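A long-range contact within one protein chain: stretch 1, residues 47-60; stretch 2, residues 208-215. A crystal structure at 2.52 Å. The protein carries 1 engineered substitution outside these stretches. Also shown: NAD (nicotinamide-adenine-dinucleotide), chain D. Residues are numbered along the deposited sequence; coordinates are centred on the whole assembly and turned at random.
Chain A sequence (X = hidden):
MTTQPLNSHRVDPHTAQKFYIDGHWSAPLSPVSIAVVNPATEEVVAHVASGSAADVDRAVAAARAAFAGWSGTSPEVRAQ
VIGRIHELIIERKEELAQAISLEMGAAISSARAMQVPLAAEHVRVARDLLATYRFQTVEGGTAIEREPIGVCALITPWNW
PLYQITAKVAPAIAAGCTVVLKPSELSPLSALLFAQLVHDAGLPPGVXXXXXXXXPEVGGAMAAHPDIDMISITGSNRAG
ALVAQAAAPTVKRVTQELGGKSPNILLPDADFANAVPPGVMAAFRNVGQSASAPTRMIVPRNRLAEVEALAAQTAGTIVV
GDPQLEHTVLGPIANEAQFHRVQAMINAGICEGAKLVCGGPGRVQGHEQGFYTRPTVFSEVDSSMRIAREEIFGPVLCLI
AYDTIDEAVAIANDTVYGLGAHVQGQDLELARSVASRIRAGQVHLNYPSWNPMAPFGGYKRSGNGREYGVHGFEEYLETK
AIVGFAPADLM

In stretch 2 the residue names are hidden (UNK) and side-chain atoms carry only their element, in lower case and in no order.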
# COMPACT_ATOMS: atom_id res chain seq x y z
N HIS A 47 -8.48 18.59 30.73
CA HIS A 47 -7.44 17.59 30.70
C HIS A 47 -8.02 16.30 30.16
O HIS A 47 -9.22 16.04 30.26
CB HIS A 47 -6.85 17.34 32.08
CG HIS A 47 -6.16 18.52 32.66
ND1 HIS A 47 -6.85 19.61 33.16
CD2 HIS A 47 -4.85 18.79 32.84
CE1 HIS A 47 -5.98 20.50 33.61
NE2 HIS A 47 -4.76 20.02 33.42
N VAL A 48 -7.14 15.48 29.59
CA VAL A 48 -7.49 14.15 29.13
C VAL A 48 -6.35 13.22 29.49
O VAL A 48 -5.23 13.65 29.75
CB VAL A 48 -7.78 14.13 27.62
CG1 VAL A 48 -8.85 15.13 27.29
CG2 VAL A 48 -6.51 14.43 26.86
N ALA A 49 -6.66 11.93 29.51
CA ALA A 49 -5.69 10.92 29.93
C ALA A 49 -4.66 10.66 28.84
O ALA A 49 -4.91 10.87 27.65
CB ALA A 49 -6.41 9.63 30.30
N SER A 50 -3.48 10.19 29.27
CA SER A 50 -2.37 9.87 28.39
C SER A 50 -2.11 8.37 28.45
O SER A 50 -1.62 7.86 29.47
CB SER A 50 -1.11 10.65 28.75
OG SER A 50 -0.13 10.51 27.73
N GLY A 51 -2.43 7.68 27.35
CA GLY A 51 -2.34 6.24 27.31
C GLY A 51 -0.91 5.73 27.28
O GLY A 51 0.04 6.42 26.91
N SER A 52 -0.78 4.48 27.71
CA SER A 52 0.46 3.72 27.68
C SER A 52 0.31 2.60 26.66
O SER A 52 -0.77 2.38 26.10
CB SER A 52 0.76 3.16 29.06
OG SER A 52 -0.32 2.34 29.50
N ALA A 53 1.40 1.88 26.43
CA ALA A 53 1.30 0.70 25.59
C ALA A 53 0.29 -0.30 26.15
O ALA A 53 -0.43 -0.95 25.39
CB ALA A 53 2.68 0.06 25.42
N ALA A 54 0.19 -0.40 27.48
CA ALA A 54 -0.76 -1.33 28.10
C ALA A 54 -2.20 -0.96 27.79
O ALA A 54 -3.06 -1.84 27.62
CB ALA A 54 -0.53 -1.37 29.61
N ASP A 55 -2.51 0.34 27.74
CA ASP A 55 -3.84 0.77 27.34
C ASP A 55 -4.12 0.40 25.88
O ASP A 55 -5.21 -0.08 25.55
CB ASP A 55 -3.98 2.27 27.56
CG ASP A 55 -3.87 2.64 29.01
OD1 ASP A 55 -4.73 2.16 29.78
OD2 ASP A 55 -2.93 3.38 29.38
N VAL A 56 -3.15 0.64 24.99
CA VAL A 56 -3.31 0.24 23.60
C VAL A 56 -3.49 -1.27 23.49
O VAL A 56 -4.20 -1.75 22.60
CB VAL A 56 -2.10 0.74 22.78
CG1 VAL A 56 -1.99 0.01 21.45
CG2 VAL A 56 -2.18 2.23 22.54
N ASP A 57 -2.89 -2.04 24.40
CA ASP A 57 -3.15 -3.48 24.47
C ASP A 57 -4.61 -3.78 24.79
O ASP A 57 -5.25 -4.60 24.11
CB ASP A 57 -2.24 -4.12 25.51
CG ASP A 57 -0.87 -4.41 24.98
OD1 ASP A 57 -0.67 -4.22 23.76
OD2 ASP A 57 0.01 -4.82 25.77
N ARG A 58 -5.16 -3.16 25.83
CA ARG A 58 -6.56 -3.42 26.16
C ARG A 58 -7.46 -3.09 24.98
O ARG A 58 -8.43 -3.80 24.69
CB ARG A 58 -6.99 -2.62 27.39
CG ARG A 58 -6.14 -2.87 28.61
CD ARG A 58 -6.70 -2.13 29.82
NE ARG A 58 -8.04 -2.61 30.18
CZ ARG A 58 -9.12 -1.83 30.25
NH1 ARG A 58 -9.02 -0.53 29.99
NH2 ARG A 58 -10.29 -2.36 30.59
N ALA A 59 -7.14 -2.02 24.28
CA ALA A 59 -7.99 -1.60 23.18
C ALA A 59 -7.89 -2.58 22.01
O ALA A 59 -8.92 -2.99 21.45
CB ALA A 59 -7.65 -0.17 22.75
N VAL A 60 -6.67 -2.98 21.63
CA VAL A 60 -6.51 -3.96 20.55
C VAL A 60 -7.23 -5.27 20.91
O VAL A 60 -7.94 -5.85 20.08
CB VAL A 60 -5.02 -4.19 20.21
CG1 VAL A 60 -4.86 -5.24 19.12
CG2 VAL A 60 -4.34 -2.89 19.76
N UNK A 208 -15.37 0.01 17.99
CA UNK A 208 -14.69 1.30 17.99
C UNK A 208 -14.07 1.55 19.36
O UNK A 208 -14.76 1.47 20.37
c UNK A 208 -13.94 6.31 18.36
c UNK A 208 -15.35 4.49 19.06
c UNK A 208 -15.63 2.45 17.63
c UNK A 208 -13.63 5.63 17.20
c UNK A 208 -14.81 5.74 19.29
c UNK A 208 -15.05 3.79 17.89
c UNK A 208 -14.19 4.37 16.97
N UNK A 209 -12.78 1.88 19.38
CA UNK A 209 -12.07 2.10 20.63
C UNK A 209 -11.25 3.37 20.54
O UNK A 209 -10.61 3.63 19.52
c UNK A 209 -11.20 0.91 20.96
o UNK A 209 -12.64 -0.57 22.14
c UNK A 209 -12.01 -0.36 21.12
n UNK A 209 -12.00 -1.20 20.10
N UNK A 210 -11.27 4.16 21.62
CA UNK A 210 -10.61 5.46 21.69
C UNK A 210 -9.54 5.46 22.79
O UNK A 210 -9.83 5.14 23.96
c UNK A 210 -11.63 6.56 21.95
c UNK A 210 -12.34 8.84 21.43
c UNK A 210 -11.15 7.98 21.71
c UNK A 210 -10.43 8.49 22.92
N UNK A 211 -8.31 5.80 22.43
CA UNK A 211 -7.25 6.00 23.42
C UNK A 211 -6.58 7.34 23.13
O UNK A 211 -6.21 7.63 21.98
c UNK A 211 -6.88 3.51 23.62
c UNK A 211 -5.18 5.11 24.51
c UNK A 211 -6.21 4.86 23.42
N UNK A 212 -6.41 8.15 24.16
CA UNK A 212 -5.70 9.40 24.04
C UNK A 212 -4.23 9.21 24.42
O UNK A 212 -3.87 8.30 25.16
c UNK A 212 -6.35 10.47 24.92
c UNK A 212 -7.62 11.00 24.33
o UNK A 212 -7.71 11.22 23.11
n UNK A 212 -8.64 11.20 25.17
N UNK A 213 -3.39 10.08 23.88
CA UNK A 213 -2.00 10.12 24.29
C UNK A 213 -1.11 10.68 23.19
O UNK A 213 -1.58 11.13 22.15
N UNK A 214 0.19 10.63 23.46
CA UNK A 214 1.15 11.18 22.53
C UNK A 214 1.29 10.27 21.31
O UNK A 214 1.02 9.06 21.37
c UNK A 214 2.51 11.35 23.20
o UNK A 214 3.18 10.10 23.27
N UNK A 215 1.68 10.87 20.19
CA UNK A 215 1.99 10.13 19.00
C UNK A 215 3.02 9.05 19.25
O UNK A 215 2.75 7.85 19.09
PA NAD D . 1.63 15.19 13.18
O1A NAD D . 2.30 14.44 12.09
O2A NAD D . 2.57 15.92 14.06
O5B NAD D . 0.68 14.22 14.06
C5B NAD D . -0.36 13.47 13.45
C4B NAD D . -0.81 12.34 14.38
O4B NAD D . 0.28 11.46 14.59
C3B NAD D . -1.21 12.82 15.77
O3B NAD D . -2.28 12.00 16.22
C2B NAD D . 0.02 12.56 16.63
O2B NAD D . -0.28 12.31 17.98
C1B NAD D . 0.53 11.30 15.99
N9A NAD D . 1.97 11.11 16.10
C8A NAD D . 2.96 12.05 16.22
N7A NAD D . 4.15 11.39 16.23
C5A NAD D . 3.91 10.06 16.12
C6A NAD D . 4.74 8.95 16.07
N6A NAD D . 6.06 9.11 15.99
N1A NAD D . 4.17 7.70 15.93
C2A NAD D . 2.81 7.54 15.84
N3A NAD D . 1.98 8.65 15.89
C4A NAD D . 2.54 9.87 16.03
O3 NAD D . 0.49 16.11 12.51
PN NAD D . 0.39 17.72 12.45
O1N NAD D . 1.54 18.25 11.69
O2N NAD D . 0.11 18.24 13.80
O5D NAD D . -0.95 17.69 11.53
C5D NAD D . -1.01 18.50 10.37
C4D NAD D . -0.40 17.72 9.20
O4D NAD D . -1.32 16.74 8.75
C3D NAD D . -0.14 18.64 8.03
O3D NAD D . 1.02 18.20 7.36
C2D NAD D . -1.32 18.36 7.13
O2D NAD D . -1.05 18.66 5.78
C1D NAD D . -1.52 16.87 7.36
N1N NAD D . -2.87 16.52 6.89
C2N NAD D . -3.01 15.71 5.79
C3N NAD D . -4.27 15.42 5.30
C7N NAD D . -4.48 14.55 4.10
O7N NAD D . -5.78 14.07 3.88
N7N NAD D . -3.48 14.27 3.26
C4N NAD D . -5.39 15.94 5.93
C5N NAD D . -5.24 16.77 7.03
C6N NAD D . -3.96 17.06 7.50
O HOH W 1 -9.04 10.59 28.00
O HOH W 2 0.69 8.62 25.64

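Position 208 carries one carbon followed by a ring of six carbons, with no heteroatom, and it lies out of reach of stretch 1. A six-membered all-carbon ring on a single methylene is phenylalanine, Phe208, which opens the short strand 208-210.

At position 209 the side chain has two carbons, the second bearing one oxygen and one nitrogen. Its CB points toward the helix of stretch 1 and lies 4.1 Å from Ala59 CB. The planar end with O and N makes this asparagine rather than aspartate, on the deposited element assignment. The amide nitrogen of Asn209, ND2, stays 3.8 Å from Ala59 O, a contact that is not a hydrogen bond; ND2 and OD1 of Asn209 are instead hydrogen-bonded outside the two stretches.

Position 210 has four carbons forked at the second, and its CA-to-CB bond points away from stretch 1, as alternation along a strand requires. The fork beyond CB identifies Leu210, which makes no contact here.

Position 211 returns toward stretch 1 with three carbons, branched directly at CB and without oxygen: Val211. Its two methyls divide between neighbours, CG2 packing 3.9 Å from Ala59 CB and CG1 lying 4.1 Å from Gly51 CA and 4.3 Å from Asp55 CB. A CB on Gly51 would fall only 2.7 Å from Val211 CG1, so the bare backbone there leaves room for this methyl.

Position 212 again shows two carbons, the second with one oxygen and one nitrogen; its CB is 3.1 Å from Ala49 O. This is Asn212. Its ND2 lies 3.9 Å from Val48 CB and donates to water 1 (2.9 Å to the water O), which also accepts from Ala49 N at 3.1 Å, bridging the two stretches.

Position 213 has no side-chain atoms and is Gly213. Its backbone angles, 154/-175, would jam a CB against the preceding carbonyl, and that CB would also come 3.0 Å from Gly51 N.

Position 214 bears one carbon and one oxygen, hence Ser214, whose side chain caps a backbone nitrogen just past the stretch. Water 2 accepts from Ser214 N (3.0 Å) and Ser50 OG (2.9 Å) and donates to Gly51 O (2.6 Å).

Position 215, without side-chain atoms, is Gly215; its CA approaches NAD C4A to 3.0 Å, where a CB would clash with the cofactor.

The contact is anchored by one direct hydrogen bond, Gly51 N to Asn212 O at 2.7 Å, with two bridging waters beside it. Val211 and Ala59 add an apolar patch against the helix.

Stretch 2 (208-215) FNLVNGSG
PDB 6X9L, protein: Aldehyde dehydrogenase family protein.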